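Long-range contacts in phosphodiesterase (Candida albicans, PDB 6CPT), which is a largely helical phosphodiesterase of the HD superfamily, with a zinc ion and a magnesium ion bound in the model: residues A[42-47]-A[119-124]; A[93-98]-A[263-268]. All coordinates share one frame; numbering follows the deposited sequence.

Contact 1 of 2, residues A[42-47]-A[119-124]; sequences SNVPIV and SAKELL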
loop_
_atom_site.group_PDB
_atom_site.type_symbol
_atom_site.label_atom_id
_atom_site.label_comp_id
_atom_site.label_asym_id
_atom_site.label_seq_id
_atom_site.Cartn_x
_atom_site.Cartn_y
_atom_site.Cartn_z
ATOM N N SER A 42 12.531 -7.619 2.907
ATOM C CA SER A 42 13.779 -7.773 3.651
ATOM C C SER A 42 13.756 -9.166 4.276
ATOM O O SER A 42 12.789 -9.524 4.944
ATOM C CB SER A 42 13.914 -6.707 4.736
ATOM O OG SER A 42 15.222 -6.736 5.291
ATOM N N ASN A 43 14.786 -9.969 4.035
ATOM C CA ASN A 43 14.735 -11.366 4.461
ATOM C C ASN A 43 15.894 -11.781 5.356
ATOM O O ASN A 43 16.216 -12.969 5.450
ATOM C CB ASN A 43 14.617 -12.284 3.243
ATOM C CG ASN A 43 15.904 -12.380 2.452
ATOM O OD1 ASN A 43 16.755 -11.489 2.504
ATOM N ND2 ASN A 43 16.058 -13.480 1.720
ATOM N N VAL A 44 16.517 -10.794 6.002
ATOM C CA VAL A 44 17.576 -11.037 6.984
ATOM C C VAL A 44 17.302 -10.191 8.226
ATOM O O VAL A 44 16.767 -9.092 8.114
ATOM C CB VAL A 44 18.991 -10.709 6.433
ATOM C CG1 VAL A 44 19.335 -11.620 5.265
ATOM C CG2 VAL A 44 19.110 -9.253 6.024
ATOM N N PRO A 45 17.660 -10.688 9.416
ATOM C CA PRO A 45 17.515 -9.818 10.576
ATOM C C PRO A 45 18.480 -8.649 10.483
ATOM O O PRO A 45 19.565 -8.802 9.924
ATOM C CB PRO A 45 17.866 -10.711 11.769
ATOM C CG PRO A 45 18.192 -12.046 11.227
ATOM C CD PRO A 45 18.306 -11.967 9.744
ATOM N N ILE A 46 18.060 -7.497 10.999
ATOM C CA ILE A 46 18.894 -6.302 11.054
ATOM C C ILE A 46 19.235 -6.010 12.516
ATOM O O ILE A 46 18.340 -5.886 13.365
ATOM C CB ILE A 46 18.195 -5.092 10.409
ATOM C CG1 ILE A 46 17.996 -5.351 8.906
ATOM C CG2 ILE A 46 19.000 -3.808 10.643
ATOM C CD1 ILE A 46 17.138 -4.321 8.203
ATOM N N VAL A 47 20.529 -5.932 12.817
ATOM C CA VAL A 47 20.984 -5.529 14.154
ATOM C C VAL A 47 21.448 -4.093 14.092
ATOM O O VAL A 47 22.245 -3.731 13.225
ATOM C CB VAL A 47 22.152 -6.393 14.668
ATOM C CG1 VAL A 47 22.612 -5.911 16.041
ATOM C CG2 VAL A 47 21.760 -7.862 14.708
ATOM N N SER A 119 17.521 -17.821 14.844
ATOM C CA SER A 119 16.113 -18.187 14.724
ATOM C C SER A 119 15.383 -17.264 13.753
ATOM O O SER A 119 14.690 -17.739 12.862
ATOM C CB SER A 119 15.422 -18.158 16.087
ATOM O OG SER A 119 15.879 -19.234 16.884
ATOM N N ALA A 120 15.553 -15.952 13.917
ATOM C CA ALA A 120 14.924 -14.977 13.021
ATOM C C ALA A 120 15.332 -15.215 11.566
ATOM O O ALA A 120 14.485 -15.193 10.660
ATOM C CB ALA A 120 15.274 -13.554 13.439
ATOM N N LYS A 121 16.623 -15.444 11.333
ATOM C CA LYS A 121 17.086 -15.695 9.968
ATOM C C LYS A 121 16.410 -16.925 9.365
ATOM O O LYS A 121 15.985 -16.897 8.208
ATOM C CB LYS A 121 18.598 -15.859 9.884
ATOM C CG LYS A 121 19.046 -16.213 8.473
ATOM C CD LYS A 121 20.503 -15.913 8.217
ATOM C CE LYS A 121 20.734 -15.444 6.787
ATOM N NZ LYS A 121 20.193 -16.402 5.786
ATOM N N GLU A 122 16.313 -17.994 10.150
ATOM C CA GLU A 122 15.672 -19.231 9.687
ATOM C C GLU A 122 14.210 -18.994 9.308
ATOM O O GLU A 122 13.702 -19.622 8.389
ATOM C CB GLU A 122 15.762 -20.331 10.753
ATOM C CG GLU A 122 17.130 -21.003 10.830
ATOM C CD GLU A 122 17.331 -21.829 12.096
ATOM O OE1 GLU A 122 16.337 -22.134 12.795
ATOM O OE2 GLU A 122 18.497 -22.176 12.396
ATOM N N LEU A 123 13.543 -18.074 10.002
ATOM C CA LEU A 123 12.134 -17.796 9.738
ATOM C C LEU A 123 11.893 -16.736 8.661
ATOM O O LEU A 123 10.798 -16.656 8.110
ATOM C CB LEU A 123 11.440 -17.384 11.037
ATOM C CG LEU A 123 11.499 -18.454 12.137
ATOM C CD1 LEU A 123 11.079 -17.863 13.474
ATOM C CD2 LEU A 123 10.627 -19.647 11.773
ATOM N N LEU A 124 12.897 -15.921 8.371
ATOM C CA LEU A 124 12.745 -14.790 7.453
ATOM C C LEU A 124 13.185 -15.067 6.024
ATOM O O LEU A 124 12.760 -14.375 5.113
ATOM C CB LEU A 124 13.530 -13.575 7.960
ATOM C CG LEU A 124 12.885 -12.801 9.103
ATOM C CD1 LEU A 124 13.902 -11.851 9.719
ATOM C CD2 LEU A 124 11.660 -12.057 8.617
HETATM O O HOH W 1 18.179 -14.747 4.850
#

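Contact 2 of 2, residues A[93-98]-A[263-268]; sequences FFFTHL and VRDTYK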
loop_
_atom_site.group_PDB
_atom_site.type_symbol
_atom_site.label_atom_id
_atom_site.label_comp_id
_atom_site.label_asym_id
_atom_site.label_seq_id
_atom_site.Cartn_x
_atom_site.Cartn_y
_atom_site.Cartn_z
ATOM N N PHE A 93 8.895 2.080 16.162
ATOM C CA PHE A 93 7.642 2.480 15.557
ATOM C C PHE A 93 7.746 2.595 14.041
ATOM O O PHE A 93 6.931 2.015 13.313
ATOM C CB PHE A 93 7.130 3.802 16.134
ATOM C CG PHE A 93 5.814 4.221 15.544
ATOM C CD1 PHE A 93 4.636 3.605 15.945
ATOM C CD2 PHE A 93 5.762 5.184 14.556
ATOM C CE1 PHE A 93 3.424 3.968 15.383
ATOM C CE2 PHE A 93 4.556 5.547 13.983
ATOM C CZ PHE A 93 3.384 4.948 14.413
ATOM N N PHE A 94 8.716 3.365 13.561
ATOM C CA PHE A 94 8.799 3.638 12.124
ATOM C C PHE A 94 9.396 2.490 11.316
ATOM O O PHE A 94 9.136 2.390 10.123
ATOM C CB PHE A 94 9.537 4.947 11.862
ATOM C CG PHE A 94 8.827 6.144 12.422
ATOM C CD1 PHE A 94 7.733 6.680 11.769
ATOM C CD2 PHE A 94 9.227 6.708 13.619
ATOM C CE1 PHE A 94 7.072 7.779 12.285
ATOM C CE2 PHE A 94 8.566 7.798 14.143
ATOM C CZ PHE A 94 7.483 8.332 13.473
ATOM N N PHE A 95 10.173 1.614 11.961
ATOM C CA PHE A 95 10.868 0.541 11.236
ATOM C C PHE A 95 10.600 -0.867 11.762
ATOM O O PHE A 95 11.382 -1.783 11.530
ATOM C CB PHE A 95 12.355 0.868 11.119
ATOM C CG PHE A 95 12.598 2.163 10.402
ATOM C CD1 PHE A 95 12.379 2.258 9.031
ATOM C CD2 PHE A 95 12.962 3.307 11.099
ATOM C CE1 PHE A 95 12.561 3.452 8.363
ATOM C CE2 PHE A 95 13.136 4.511 10.433
ATOM C CZ PHE A 95 12.936 4.586 9.069
ATOM N N THR A 96 9.451 -1.029 12.407
ATOM C CA THR A 96 8.939 -2.339 12.851
ATOM C C THR A 96 8.967 -3.368 11.718
ATOM O O THR A 96 9.342 -4.529 11.924
ATOM C CB THR A 96 7.499 -2.218 13.448
ATOM O OG1 THR A 96 7.046 -3.505 13.895
ATOM C CG2 THR A 96 6.484 -1.654 12.440
ATOM N N HIS A 97 8.619 -2.919 10.516
ATOM C CA HIS A 97 8.588 -3.780 9.328
ATOM C C HIS A 97 9.935 -4.374 8.913
ATOM O O HIS A 97 9.962 -5.295 8.094
ATOM C CB HIS A 97 7.970 -3.036 8.130
ATOM C CG HIS A 97 8.784 -1.868 7.653
ATOM N ND1 HIS A 97 8.797 -0.654 8.305
ATOM C CD2 HIS A 97 9.614 -1.733 6.594
ATOM C CE1 HIS A 97 9.606 0.176 7.670
ATOM N NE2 HIS A 97 10.100 -0.448 6.616
ATOM N N LEU A 98 11.039 -3.886 9.483
ATOM C CA LEU A 98 12.375 -4.318 9.075
ATOM C C LEU A 98 13.071 -5.363 9.964
ATOM O O LEU A 98 14.265 -5.604 9.785
ATOM C CB LEU A 98 13.284 -3.083 8.899
ATOM C CG LEU A 98 12.926 -2.179 7.715
ATOM C CD1 LEU A 98 13.893 -1.008 7.619
ATOM C CD2 LEU A 98 12.913 -2.983 6.422
ATOM N N VAL A 263 3.795 5.624 4.558
ATOM C CA VAL A 263 2.785 4.758 3.969
ATOM C C VAL A 263 3.443 3.592 3.235
ATOM O O VAL A 263 3.064 2.432 3.420
ATOM C CB VAL A 263 1.856 5.531 3.006
ATOM C CG1 VAL A 263 0.948 4.573 2.265
ATOM C CG2 VAL A 263 1.034 6.558 3.762
ATOM N N ARG A 264 4.440 3.884 2.410
ATOM C CA ARG A 264 5.128 2.820 1.678
ATOM C C ARG A 264 5.681 1.747 2.625
ATOM O O ARG A 264 5.569 0.540 2.366
ATOM C CB ARG A 264 6.248 3.404 0.820
ATOM C CG ARG A 264 6.910 2.374 -0.074
ATOM C CD ARG A 264 7.938 3.015 -0.983
ATOM N NE ARG A 264 9.182 3.316 -0.282
ATOM C CZ ARG A 264 10.286 3.770 -0.870
ATOM N NH1 ARG A 264 10.308 4.014 -2.179
ATOM N NH2 ARG A 264 11.383 3.985 -0.142
ATOM N N ASP A 265 6.260 2.197 3.728
ATOM C CA ASP A 265 6.806 1.308 4.752
ATOM C C ASP A 265 5.779 0.351 5.392
ATOM O O ASP A 265 6.185 -0.653 5.982
ATOM C CB ASP A 265 7.504 2.124 5.848
ATOM C CG ASP A 265 8.848 2.702 5.402
ATOM O OD1 ASP A 265 9.358 2.297 4.331
ATOM O OD2 ASP A 265 9.403 3.570 6.135
ATOM N N THR A 266 4.475 0.624 5.257
ATOM C CA THR A 266 3.459 -0.291 5.780
ATOM C C THR A 266 3.017 -1.357 4.766
ATOM O O THR A 266 2.308 -2.277 5.135
ATOM C CB THR A 266 2.202 0.434 6.290
ATOM O OG1 THR A 266 1.437 0.937 5.190
ATOM C CG2 THR A 266 2.569 1.574 7.232
ATOM N N TYR A 267 3.435 -1.229 3.506
ATOM C CA TYR A 267 3.148 -2.251 2.498
ATOM C C TYR A 267 4.292 -3.243 2.411
ATOM O O TYR A 267 5.445 -2.883 2.627
ATOM C CB TYR A 267 2.855 -1.612 1.136
ATOM C CG TYR A 267 1.471 -0.995 1.070
ATOM C CD1 TYR A 267 1.254 0.345 1.406
ATOM C CD2 TYR A 267 0.373 -1.754 0.699
ATOM C CE1 TYR A 267 -0.025 0.899 1.357
ATOM C CE2 TYR A 267 -0.897 -1.211 0.651
ATOM C CZ TYR A 267 -1.093 0.116 0.974
ATOM O OH TYR A 267 -2.370 0.636 0.913
ATOM N N LYS A 268 3.968 -4.500 2.105
ATOM C CA LYS A 268 4.968 -5.561 2.026
ATOM C C LYS A 268 5.471 -5.669 0.586
ATOM O O LYS A 268 4.727 -6.096 -0.310
ATOM C CB LYS A 268 4.353 -6.899 2.468
ATOM C CG LYS A 268 3.750 -6.870 3.866
ATOM C CD LYS A 268 4.782 -6.404 4.877
ATOM C CE LYS A 268 4.422 -6.780 6.299
ATOM N NZ LYS A 268 5.451 -6.196 7.200
HETATM O O HOH W 2 8.207 4.209 8.308
HETATM O O HOH W 3 11.757 0.980 5.015
HETATM O O HOH W 4 6.071 0.406 9.144
#

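Contact 1 of 2, residues A[42-47]-A[119-124]
The ring of Pro45 lies against the turn of helix formed by Ala120 and Lys121, its CG 4.0 Å from Ala120 CB. That same CG also reaches the backbone, 3.7 Å from Lys121 N, while the adjoining CD rests 3.9 Å from Lys121 CB. The proline and lysine side chains cross at about a right angle, so the ring touches the root of the lysine and not its length. One helical turn further on, Leu124 extends the contact toward the preceding backbone: its CD1 packs 3.9 Å from Pro45 N and its CB 3.7 Å from Asn43 O, so this apolar side chain lies along the Asn43–Pro45 backbone. Pro45 leads into strand 46-49 of a small parallel sheet, in which this strand and its neighbour 100-103 are joined by helix 84-94 in a beta-alpha-beta crossover; helix 111-124 then follows, and its Ile117 touches both Pro45 and Val47. No hydrogen bond runs directly between the two segments. Instead a water donates to Asn43 O at 2.7 Å and accepts from Lys121 NZ at 2.8 Å. Lys121 starts out with CG anti to the backbone N (chi1 176°), then bends at chi3 and chi4, which brings its ammonium round to this water and its CE alongside Val44 CG1. At the end of the helix, Asn43 CB sits 3.4 Å from Leu124 O, a carbonyl that is hydrogen-bonded to Arg130 NH1, and Asn43 ND2 makes a weak hydrogen bond to Thr125 O.

Contact 2 of 2, residues A[93-98]-A[263-268]
His97 lays its imidazole over the backbone carbonyl and the side chain of Asp265. Its CB is 3.7 Å from Asp265 O and is also approached by Lys268 NZ, whose ammonium makes a cation-pi contact with Trp134. At CG the same carbonyl oxygen comes closest, 3.3 Å away, and it stands over one face of the ring, displaced toward the rim. ND1 lies too badly angled for a direct bond to this oxygen; a water 3.0 Å from ND1 connects the two, its bond to Asp265 O being weak. Further out, CE1 is 3.4 Å from Asp265 CB. The ring tip ends at NE2, where a second water, in the plane of the imidazole, sits 2.7 Å from NE2 and donates to Asp265 OD1 at 2.8 Å. With chi1 at 66°, CG stands between the backbone N and carbonyl carbon and the ring projects toward Asp265; its plane is 30° from that of the carboxylate. OD1 is further bonded to Thr36 OG1, while OD2 takes a third water, 2.6 Å away, that also donates to Phe94 O. Phe95 CE1 approaches OD2 obliquely, and its ring meets Phe33 edge-to-face. The contact thus joins the turn after helix 84-94 to the C-terminal part of helix 253-266, with helix 25-33 packed against Phe95, Leu98 and Asp265.

In the fold
From the N terminus the chain meets residues 42-47, 93-98, 119-124 and 263-268 in that order, so the two contacts cross. Contact 1 closes a loop of 71 residues that includes helix 84-94 and strand 100-103, and contact 2, opening inside that loop, closes a longer one of 164 residues, more than half helical. Their centres are about 16 Å apart, yet they touch: Ile46 CD1 packs 3.5 Å from Leu98 O, just where the chain leaves 93-98 for strand 100-103. Contact 1 joins the lead-in to an inner strand of the parallel sheet to helix 111-124, whereas contact 2 links the sheet's crossover connection to the helical body that carries the metal ions.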